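Anthranilate synthase component I (Streptococcus pneumoniae serotype 4, PDB 5KCK) belongs to the anthranilate synthase component family, has an alpha/beta fold built around large antiparallel sheets, and packs against a second copy of itself. Local coordinates at residues D120-V125 with G248-I253; Y241-D246 with I409-L414; F41-Y46 with L87-G92. All coordinates share one frame; numbering follows the deposited sequence.

Contact 1 (D120-V125 with G248-I253)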
loop_
_atom_site.group_PDB
_atom_site.type_symbol
_atom_site.label_atom_id
_atom_site.label_comp_id
_atom_site.label_asym_id
_atom_site.label_seq_id
_atom_site.Cartn_x
_atom_site.Cartn_y
_atom_site.Cartn_z
ATOM N N ASP A 120 -16.529 16.738 -27.632
ATOM C CA ASP A 120 -15.107 16.672 -27.925
ATOM C C ASP A 120 -14.255 17.064 -26.728
ATOM O O ASP A 120 -13.095 16.651 -26.647
ATOM C CB ASP A 120 -14.807 17.538 -29.140
ATOM C CG ASP A 120 -15.516 17.027 -30.379
ATOM O OD1 ASP A 120 -15.059 16.012 -30.937
ATOM O OD2 ASP A 120 -16.548 17.610 -30.775
HETATM N N MSE A 121 -14.819 17.812 -25.787
HETATM C CA MSE A 121 -14.144 18.177 -24.552
HETATM C C MSE A 121 -15.201 18.370 -23.481
HETATM O O MSE A 121 -16.260 18.943 -23.749
HETATM C CB MSE A 121 -13.319 19.456 -24.728
HETATM C CG MSE A 121 -12.599 19.896 -23.485
HETATM SE SE MSE A 121 -11.675 21.602 -23.712
HETATM C CE MSE A 121 -13.186 22.797 -23.399
ATOM N N HIS A 122 -14.914 17.896 -22.274
ATOM C CA HIS A 122 -15.842 18.029 -21.158
ATOM C C HIS A 122 -15.041 18.077 -19.864
ATOM O O HIS A 122 -14.361 17.106 -19.511
ATOM C CB HIS A 122 -16.837 16.871 -21.140
ATOM C CG HIS A 122 -18.142 17.202 -20.484
ATOM N ND1 HIS A 122 -19.279 16.443 -20.668
ATOM C CD2 HIS A 122 -18.492 18.207 -19.645
ATOM C CE1 HIS A 122 -20.273 16.972 -19.975
ATOM N NE2 HIS A 122 -19.821 18.040 -19.343
ATOM N N PHE A 123 -15.117 19.204 -19.162
ATOM C CA PHE A 123 -14.482 19.354 -17.862
ATOM C C PHE A 123 -15.492 19.869 -16.853
ATOM O O PHE A 123 -16.349 20.697 -17.181
ATOM C CB PHE A 123 -13.285 20.328 -17.917
ATOM C CG PHE A 123 -12.055 19.743 -18.545
ATOM C CD1 PHE A 123 -11.175 18.979 -17.791
ATOM C CD2 PHE A 123 -11.774 19.960 -19.890
ATOM C CE1 PHE A 123 -10.035 18.436 -18.367
ATOM C CE2 PHE A 123 -10.636 19.422 -20.475
ATOM C CZ PHE A 123 -9.765 18.656 -19.715
ATOM N N PHE A 124 -15.378 19.386 -15.626
ATOM C CA PHE A 124 -16.007 20.036 -14.488
ATOM C C PHE A 124 -14.937 20.788 -13.696
ATOM O O PHE A 124 -13.791 20.340 -13.585
ATOM C CB PHE A 124 -16.714 19.020 -13.583
ATOM C CG PHE A 124 -17.956 18.405 -14.173
ATOM C CD1 PHE A 124 -19.079 19.176 -14.438
ATOM C CD2 PHE A 124 -18.024 17.040 -14.397
ATOM C CE1 PHE A 124 -20.238 18.602 -14.958
ATOM C CE2 PHE A 124 -19.180 16.459 -14.905
ATOM C CZ PHE A 124 -20.285 17.242 -15.192
ATOM N N VAL A 125 -15.322 21.928 -13.126
ATOM C CA VAL A 125 -14.392 22.817 -12.429
ATOM C C VAL A 125 -14.758 22.841 -10.950
ATOM O O VAL A 125 -15.869 23.242 -10.591
ATOM C CB VAL A 125 -14.416 24.229 -13.032
ATOM C CG1 VAL A 125 -13.374 25.099 -12.368
ATOM C CG2 VAL A 125 -14.203 24.156 -14.540
ATOM N N GLY A 248 -23.195 12.288 -15.794
ATOM C CA GLY A 248 -24.640 12.321 -15.757
ATOM C C GLY A 248 -25.262 11.386 -16.767
ATOM O O GLY A 248 -25.712 10.295 -16.407
ATOM N N ASP A 249 -25.306 11.789 -18.034
ATOM C CA ASP A 249 -25.858 10.915 -19.059
ATOM C C ASP A 249 -24.805 10.005 -19.683
ATOM O O ASP A 249 -25.147 9.186 -20.540
ATOM C CB ASP A 249 -26.572 11.732 -20.147
ATOM C CG ASP A 249 -25.673 12.766 -20.795
ATOM O OD1 ASP A 249 -24.708 13.218 -20.143
ATOM O OD2 ASP A 249 -25.940 13.132 -21.959
ATOM N N TYR A 250 -23.544 10.122 -19.278
ATOM C CA TYR A 250 -22.541 9.139 -19.658
ATOM C C TYR A 250 -21.460 9.107 -18.590
ATOM O O TYR A 250 -21.308 10.042 -17.799
ATOM C CB TYR A 250 -21.947 9.414 -21.051
ATOM C CG TYR A 250 -21.053 10.629 -21.157
ATOM C CD1 TYR A 250 -21.592 11.902 -21.291
ATOM C CD2 TYR A 250 -19.661 10.502 -21.159
ATOM C CE1 TYR A 250 -20.775 13.020 -21.402
ATOM C CE2 TYR A 250 -18.832 11.619 -21.278
ATOM C CZ TYR A 250 -19.400 12.876 -21.396
ATOM O OH TYR A 250 -18.609 14.000 -21.501
ATOM N N GLN A 251 -20.742 7.987 -18.541
ATOM C CA GLN A 251 -19.640 7.803 -17.610
ATOM C C GLN A 251 -18.411 7.332 -18.370
ATOM O O GLN A 251 -18.513 6.650 -19.393
ATOM C CB GLN A 251 -19.957 6.781 -16.492
ATOM C CG GLN A 251 -21.113 7.134 -15.556
ATOM C CD GLN A 251 -22.467 6.947 -16.200
ATOM O OE1 GLN A 251 -22.729 5.924 -16.835
ATOM N NE2 GLN A 251 -23.332 7.943 -16.057
ATOM N N ILE A 252 -17.248 7.673 -17.835
ATOM C CA ILE A 252 -15.965 7.256 -18.383
ATOM C C ILE A 252 -15.217 6.524 -17.276
ATOM O O ILE A 252 -15.047 7.059 -16.171
ATOM C CB ILE A 252 -15.170 8.454 -18.922
ATOM C CG1 ILE A 252 -15.901 9.060 -20.127
ATOM C CG2 ILE A 252 -13.754 8.047 -19.316
ATOM C CD1 ILE A 252 -15.226 10.279 -20.669
ATOM N N ILE A 253 -14.813 5.288 -17.554
ATOM C CA ILE A 253 -14.165 4.426 -16.573
ATOM C C ILE A 253 -12.911 3.854 -17.211
ATOM O O ILE A 253 -12.988 3.214 -18.267
ATOM C CB ILE A 253 -15.083 3.288 -16.104
ATOM C CG1 ILE A 253 -16.498 3.808 -15.840
ATOM C CG2 ILE A 253 -14.500 2.621 -14.862
ATOM C CD1 ILE A 253 -17.514 2.706 -15.499
#

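Contact 2 (Y241-D246 with I409-L414)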
loop_
_atom_site.group_PDB
_atom_site.type_symbol
_atom_site.label_atom_id
_atom_site.label_comp_id
_atom_site.label_asym_id
_atom_site.label_seq_id
_atom_site.Cartn_x
_atom_site.Cartn_y
_atom_site.Cartn_z
ATOM N N TYR A 241 -2.964 5.741 -13.571
ATOM C CA TYR A 241 -4.197 6.473 -13.837
ATOM C C TYR A 241 -5.383 5.537 -13.691
ATOM O O TYR A 241 -5.561 4.619 -14.496
ATOM C CB TYR A 241 -4.180 7.090 -15.228
ATOM C CG TYR A 241 -3.023 8.013 -15.431
ATOM C CD1 TYR A 241 -3.081 9.323 -14.983
ATOM C CD2 TYR A 241 -1.861 7.578 -16.050
ATOM C CE1 TYR A 241 -2.024 10.189 -15.160
ATOM C CE2 TYR A 241 -0.785 8.443 -16.229
ATOM C CZ TYR A 241 -0.886 9.749 -15.785
ATOM O OH TYR A 241 0.155 10.632 -15.942
ATOM N N LEU A 242 -6.183 5.772 -12.663
ATOM C CA LEU A 242 -7.498 5.171 -12.523
ATOM C C LEU A 242 -8.511 6.296 -12.403
ATOM O O LEU A 242 -8.232 7.323 -11.776
ATOM C CB LEU A 242 -7.558 4.253 -11.306
ATOM C CG LEU A 242 -6.792 2.943 -11.455
ATOM C CD1 LEU A 242 -6.330 2.466 -10.090
ATOM C CD2 LEU A 242 -7.688 1.916 -12.097
ATOM N N TYR A 243 -9.678 6.118 -13.018
ATOM C CA TYR A 243 -10.638 7.211 -13.034
ATOM C C TYR A 243 -12.040 6.681 -13.291
ATOM O O TYR A 243 -12.250 5.790 -14.125
ATOM C CB TYR A 243 -10.261 8.279 -14.078
ATOM C CG TYR A 243 -9.720 7.711 -15.360
ATOM C CD1 TYR A 243 -10.577 7.354 -16.398
ATOM C CD2 TYR A 243 -8.353 7.515 -15.537
ATOM C CE1 TYR A 243 -10.096 6.828 -17.578
ATOM C CE2 TYR A 243 -7.854 6.979 -16.725
ATOM C CZ TYR A 243 -8.736 6.638 -17.740
ATOM O OH TYR A 243 -8.267 6.101 -18.920
ATOM N N PHE A 244 -12.985 7.228 -12.535
ATOM C CA PHE A 244 -14.413 7.033 -12.740
ATOM C C PHE A 244 -15.017 8.434 -12.825
ATOM O O PHE A 244 -15.078 9.144 -11.818
ATOM C CB PHE A 244 -15.016 6.208 -11.593
ATOM C CG PHE A 244 -16.484 5.902 -11.750
ATOM C CD1 PHE A 244 -16.902 4.732 -12.375
ATOM C CD2 PHE A 244 -17.445 6.765 -11.247
ATOM C CE1 PHE A 244 -18.265 4.433 -12.515
ATOM C CE2 PHE A 244 -18.815 6.476 -11.377
ATOM C CZ PHE A 244 -19.223 5.314 -12.022
ATOM N N TYR A 245 -15.412 8.856 -14.027
ATOM C CA TYR A 245 -16.007 10.173 -14.248
ATOM C C TYR A 245 -17.494 10.010 -14.523
ATOM O O TYR A 245 -17.872 9.350 -15.495
ATOM C CB TYR A 245 -15.369 10.901 -15.431
ATOM C CG TYR A 245 -13.936 11.353 -15.271
ATOM C CD1 TYR A 245 -13.236 11.158 -14.087
ATOM C CD2 TYR A 245 -13.284 11.999 -16.324
ATOM C CE1 TYR A 245 -11.913 11.584 -13.958
ATOM C CE2 TYR A 245 -11.973 12.433 -16.208
ATOM C CZ TYR A 245 -11.290 12.216 -15.030
ATOM O OH TYR A 245 -9.985 12.648 -14.926
ATOM N N ASP A 246 -18.333 10.634 -13.702
ATOM C CA ASP A 246 -19.778 10.599 -13.911
ATOM C C ASP A 246 -20.213 11.938 -14.498
ATOM O O ASP A 246 -20.313 12.936 -13.784
ATOM C CB ASP A 246 -20.529 10.305 -12.617
ATOM C CG ASP A 246 -22.020 10.073 -12.858
ATOM O OD1 ASP A 246 -22.472 10.222 -14.016
ATOM O OD2 ASP A 246 -22.746 9.749 -11.895
ATOM N N ILE A 409 -6.468 5.319 -23.482
ATOM C CA ILE A 409 -6.564 3.917 -23.853
ATOM C C ILE A 409 -7.021 3.153 -22.621
ATOM O O ILE A 409 -7.031 3.677 -21.508
ATOM C CB ILE A 409 -5.234 3.347 -24.379
ATOM C CG1 ILE A 409 -4.162 3.466 -23.303
ATOM C CG2 ILE A 409 -4.809 4.015 -25.687
ATOM C CD1 ILE A 409 -2.796 3.024 -23.764
ATOM N N ARG A 410 -7.379 1.887 -22.826
ATOM C CA ARG A 410 -7.905 1.046 -21.754
ATOM C C ARG A 410 -9.016 1.778 -21.003
ATOM O O ARG A 410 -9.089 1.775 -19.771
ATOM C CB ARG A 410 -6.790 0.604 -20.811
ATOM C CG ARG A 410 -5.719 -0.243 -21.480
ATOM C CD ARG A 410 -5.801 -1.677 -20.993
ATOM N NE ARG A 410 -5.742 -1.718 -19.538
ATOM C CZ ARG A 410 -4.612 -1.704 -18.840
ATOM N NH1 ARG A 410 -3.442 -1.667 -19.468
ATOM N NH2 ARG A 410 -4.648 -1.728 -17.515
ATOM N N THR A 411 -9.884 2.424 -21.765
ATOM C CA THR A 411 -10.923 3.282 -21.224
ATOM C C THR A 411 -12.266 2.832 -21.773
ATOM O O THR A 411 -12.403 2.604 -22.979
ATOM C CB THR A 411 -10.648 4.740 -21.587
ATOM O OG1 THR A 411 -9.408 5.142 -20.990
ATOM C CG2 THR A 411 -11.765 5.644 -21.099
HETATM N N MSE A 412 -13.245 2.701 -20.887
HETATM C CA MSE A 412 -14.596 2.320 -21.271
HETATM C C MSE A 412 -15.564 3.510 -21.192
HETATM O O MSE A 412 -15.520 4.302 -20.254
HETATM C CB MSE A 412 -15.076 1.168 -20.378
HETATM C CG MSE A 412 -16.491 0.696 -20.618
HETATM SE SE MSE A 412 -17.029 -0.673 -19.294
HETATM C CE MSE A 412 -15.799 -2.098 -19.845
ATOM N N ILE A 413 -16.447 3.625 -22.179
ATOM C CA ILE A 413 -17.474 4.658 -22.209
ATOM C C ILE A 413 -18.822 3.992 -21.982
ATOM O O ILE A 413 -19.194 3.065 -22.714
ATOM C CB ILE A 413 -17.483 5.423 -23.545
ATOM C CG1 ILE A 413 -16.065 5.813 -23.975
ATOM C CG2 ILE A 413 -18.406 6.627 -23.458
ATOM C CD1 ILE A 413 -15.309 6.570 -22.933
ATOM N N LEU A 414 -19.567 4.489 -20.998
ATOM C CA LEU A 414 -20.935 4.043 -20.735
ATOM C C LEU A 414 -21.891 5.144 -21.173
ATOM O O LEU A 414 -21.933 6.217 -20.563
ATOM C CB LEU A 414 -21.134 3.704 -19.261
ATOM C CG LEU A 414 -20.947 2.218 -18.956
ATOM C CD1 LEU A 414 -19.533 1.793 -19.233
ATOM C CD2 LEU A 414 -21.310 1.935 -17.530
#

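Contact 3 (F41-Y46 with L87-G92)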
loop_
_atom_site.group_PDB
_atom_site.type_symbol
_atom_site.label_atom_id
_atom_site.label_comp_id
_atom_site.label_asym_id
_atom_site.label_seq_id
_atom_site.Cartn_x
_atom_site.Cartn_y
_atom_site.Cartn_z
ATOM N N PHE A 41 -1.885 8.906 -4.618
ATOM C CA PHE A 41 -2.945 9.872 -4.341
ATOM C C PHE A 41 -4.259 9.416 -4.959
ATOM O O PHE A 41 -4.278 8.765 -6.004
ATOM C CB PHE A 41 -2.612 11.285 -4.875
ATOM C CG PHE A 41 -1.442 11.942 -4.184
ATOM C CD1 PHE A 41 -1.580 12.482 -2.912
ATOM C CD2 PHE A 41 -0.205 12.023 -4.808
ATOM C CE1 PHE A 41 -0.500 13.091 -2.268
ATOM C CE2 PHE A 41 0.881 12.630 -4.168
ATOM C CZ PHE A 41 0.730 13.164 -2.898
ATOM N N SER A 42 -5.361 9.791 -4.309
ATOM C CA SER A 42 -6.695 9.663 -4.878
ATOM C C SER A 42 -7.411 10.994 -4.721
ATOM O O SER A 42 -7.419 11.583 -3.635
ATOM C CB SER A 42 -7.509 8.544 -4.209
ATOM O OG SER A 42 -6.863 7.289 -4.339
ATOM N N ILE A 43 -7.998 11.469 -5.806
ATOM C CA ILE A 43 -8.755 12.706 -5.814
ATOM C C ILE A 43 -10.217 12.356 -6.009
ATOM O O ILE A 43 -10.568 11.591 -6.917
ATOM C CB ILE A 43 -8.282 13.661 -6.919
ATOM C CG1 ILE A 43 -6.797 13.963 -6.767
ATOM C CG2 ILE A 43 -9.135 14.927 -6.910
ATOM C CD1 ILE A 43 -6.152 14.322 -8.081
ATOM N N LEU A 44 -11.058 12.914 -5.154
ATOM C CA LEU A 44 -12.500 12.829 -5.274
ATOM C C LEU A 44 -13.014 14.260 -5.300
ATOM O O LEU A 44 -12.626 15.068 -4.448
ATOM C CB LEU A 44 -13.074 12.033 -4.098
ATOM C CG LEU A 44 -14.364 11.244 -4.258
ATOM C CD1 LEU A 44 -14.514 10.310 -3.082
ATOM C CD2 LEU A 44 -15.545 12.175 -4.342
ATOM N N ALA A 45 -13.843 14.590 -6.289
ATOM C CA ALA A 45 -14.346 15.954 -6.434
ATOM C C ALA A 45 -15.847 15.946 -6.681
ATOM O O ALA A 45 -16.382 15.025 -7.305
ATOM C CB ALA A 45 -13.645 16.700 -7.577
ATOM N N TYR A 46 -16.514 17.005 -6.213
ATOM C CA TYR A 46 -17.973 17.059 -6.208
ATOM C C TYR A 46 -18.431 18.514 -6.207
ATOM O O TYR A 46 -17.662 19.429 -5.897
ATOM C CB TYR A 46 -18.547 16.306 -4.997
ATOM C CG TYR A 46 -17.656 16.443 -3.786
ATOM C CD1 TYR A 46 -17.786 17.525 -2.916
ATOM C CD2 TYR A 46 -16.650 15.519 -3.539
ATOM C CE1 TYR A 46 -16.943 17.670 -1.813
ATOM C CE2 TYR A 46 -15.794 15.657 -2.455
ATOM C CZ TYR A 46 -15.946 16.725 -1.594
ATOM O OH TYR A 46 -15.093 16.838 -0.519
ATOM N N LEU A 87 -0.816 19.863 -2.400
ATOM C CA LEU A 87 -1.505 18.650 -2.820
ATOM C C LEU A 87 -1.452 18.526 -4.340
ATOM O O LEU A 87 -1.376 19.537 -5.043
ATOM C CB LEU A 87 -2.959 18.675 -2.352
ATOM C CG LEU A 87 -3.177 18.857 -0.845
ATOM C CD1 LEU A 87 -4.646 19.132 -0.525
ATOM C CD2 LEU A 87 -2.679 17.632 -0.078
ATOM N N PRO A 88 -1.481 17.302 -4.881
ATOM C CA PRO A 88 -1.309 17.142 -6.341
ATOM C C PRO A 88 -2.290 17.944 -7.190
ATOM O O PRO A 88 -1.894 18.497 -8.231
ATOM C CB PRO A 88 -1.490 15.629 -6.545
ATOM C CG PRO A 88 -2.178 15.140 -5.293
ATOM C CD PRO A 88 -1.628 16.003 -4.206
ATOM N N PHE A 89 -3.558 18.028 -6.779
ATOM C CA PHE A 89 -4.589 18.681 -7.588
ATOM C C PHE A 89 -4.856 20.109 -7.119
ATOM O O PHE A 89 -4.715 21.054 -7.899
ATOM C CB PHE A 89 -5.870 17.826 -7.583
ATOM C CG PHE A 89 -7.076 18.497 -8.205
ATOM C CD1 PHE A 89 -7.080 18.868 -9.545
ATOM C CD2 PHE A 89 -8.220 18.722 -7.450
ATOM C CE1 PHE A 89 -8.199 19.483 -10.110
ATOM C CE2 PHE A 89 -9.341 19.320 -8.011
ATOM C CZ PHE A 89 -9.325 19.706 -9.344
ATOM N N GLY A 90 -5.223 20.294 -5.855
ATOM C CA GLY A 90 -5.420 21.651 -5.355
ATOM C C GLY A 90 -6.532 22.456 -6.002
ATOM O O GLY A 90 -6.521 23.691 -5.926
ATOM N N GLY A 91 -7.505 21.805 -6.622
ATOM C CA GLY A 91 -8.549 22.591 -7.276
ATOM C C GLY A 91 -8.266 22.799 -8.750
ATOM O O GLY A 91 -7.117 22.815 -9.203
ATOM N N GLY A 92 -9.344 22.959 -9.516
ATOM C CA GLY A 92 -9.230 23.072 -10.957
ATOM C C GLY A 92 -10.200 22.188 -11.726
ATOM O O GLY A 92 -11.283 21.874 -11.225
#

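Contact 1 (D120-V125 with G248-I253)
H122 and Y250 make the one direct contact between 120-125 and 248-253, and it is a polar one. ND1 of H122 lies 2.7 Å from OH of Y250. Either atom could give the proton, and an angle of 143° makes the bond somewhat bent. Each polar atom sits at the edge of the other ring, near its plane. The second ring nitrogen of H122, NE2, is hydrogen-bonded to E51. The imidazole is thus held at both nitrogens, which fixes its rotation.

Van der Waals contact is limited to the end of the tyrosine. OH of Y250 lies 3.4 Å from CB of H122, and CZ of Y250 lies 3.6 Å from ND1 of H122. The centroids of the H122 and Y250 rings are 5.8 Å apart. The rings approach by their edges, with planes at 43°; this is not a stack. Y250 has CG between its backbone N and carbonyl carbon (chi1 70°). This torsion carries the ring out of the strand toward H122, where its OH end arrives. CD1 of I252 lies in the plane of this ring, at its edge. Stacking comes instead from F247, which stacks on both H122 and Y250.

The two backbones stay well apart: CA of H122 and CA of I252 are 11.1 Å from each other. They belong to different sheets. Strand 121-126 lies between strands 50-55 and 92-97, and its start carries a classic beta bulge, where D120 and M121 both face F54. Strand 250-254 lies between 242-246 and 411-415. F96 of strand 92-97 packs against H122, Y250 and I252. On the other side of strand 121-126, M121 and F123 pack on helix 70-78.

Contact 2 (Y241-D246 with I409-L414)
I409 offers its carbonyl O near Y243, 3.8 Å from the tyrosine OH, but the bond to this oxygen comes from T411. R410 has backbone angles in the left-handed helical region. Its contact is marginal: O of R410 comes no nearer than 4.5 Å to OH of Y243. T411 carries the contact. OH of Y243 donates to OG1 of T411 at 2.6 Å, a short bond. OG1 lies in the plane of the tyrosine ring, at its edge. OG1 of T411 in turn donates to O of I409 at 2.8 Å, from above the carbonyl plane, 67° out of it. The threonine hydroxyl thus both accepts and donates. With chi1 at -62°, T411 places OG1 beside its backbone N and turns CG2 to 4.1 Å from CE1 of Y243. The two side chains cross at about a right angle.

The pair spans strand 250-254, the central one of three adjacent antiparallel strands, with 242-246 and 411-415 flanking it. CA of Y243 and CA of T411 are 9.1 Å apart. A chi1 of 39° puts CG of Y243 between its backbone N and carbonyl carbon and sends the ring across the middle strand to T411. Strand 242-246 also pairs with a strand of the second subunit, so the sheet continues into the dimer. I394 of strand 393-398 packs on both Y243 and T411.

Beyond T411, the backbone of M412 bonds to I253 of the middle strand.

Contact 3 (F41-Y46 with L87-G92)
F41 lies against P88, with the proline ring over one face of the phenyl ring. CG of P88 is 3.6 Å from the centroid of the F41 ring and 18° off the ring normal, a clear CH-pi contact. The nearest atom of the aromatic ring is its own CG, 3.5 Å from CG of P88. CD of P88 lies over the same face, on toward the far side, 3.7 Å from CE1 of F41. Two neighbouring methylenes therefore cover the face. F41 has CG beside its backbone N (chi1 -66°), which turns the ring to meet the proline.

S42 points away from the loop. Its OG is hydrogen-bonded to H134 and to E30 of the second subunit.

I43 points back to the loop and meets F89. CD1 of I43 sits 3.6 Å from CB of F89, and CG2 of I43 lies 3.9 Å from CD2 of F89. The two side chains cross at about a right angle, and both branches of the isoleucine are used. The F89 ring has further partners: Y129 meets it edge-to-face, and the backbone N of G91 lies 3.2 Å above its plane, toward the rim.

A45 faces the loop side again and packs on I94, which also touches F89.

All the contact across 41-46 and 87-92 is apolar. Segment 87-92 turns at its glycines, which adopt positive phi angles. Strand 41-45 pairs with 128-133 on one edge and with a strand of the second subunit on the other. The glycine-rich 87-92 loop, leading into strand 92-97, thus packs on the side chains of an edge strand of the chain, whose sheet continues into the second subunit.

Overall arrangement
Contact 2 lies nearest the chain centre, about 7 Å from it centre to centre, against about 12 Å for contact 1 and 15 Å for contact 3. Contact 1 is the fully buried one; contacts 2 and 3 are partly buried. Strand 250-254 of contact 1 lies between the two strands of contact 2. Both contacts rest on a tyrosine hydroxyl, but contact 1 bridges two sheets, whereas contact 2 spans a strand within one. Contact 3 is purely apolar and touches contact 1 lightly, V125 CG1 on G92 O at 4.0 Å. Contacts 2 and 3 do not touch; each uses a strand that pairs with a strand of the second subunit.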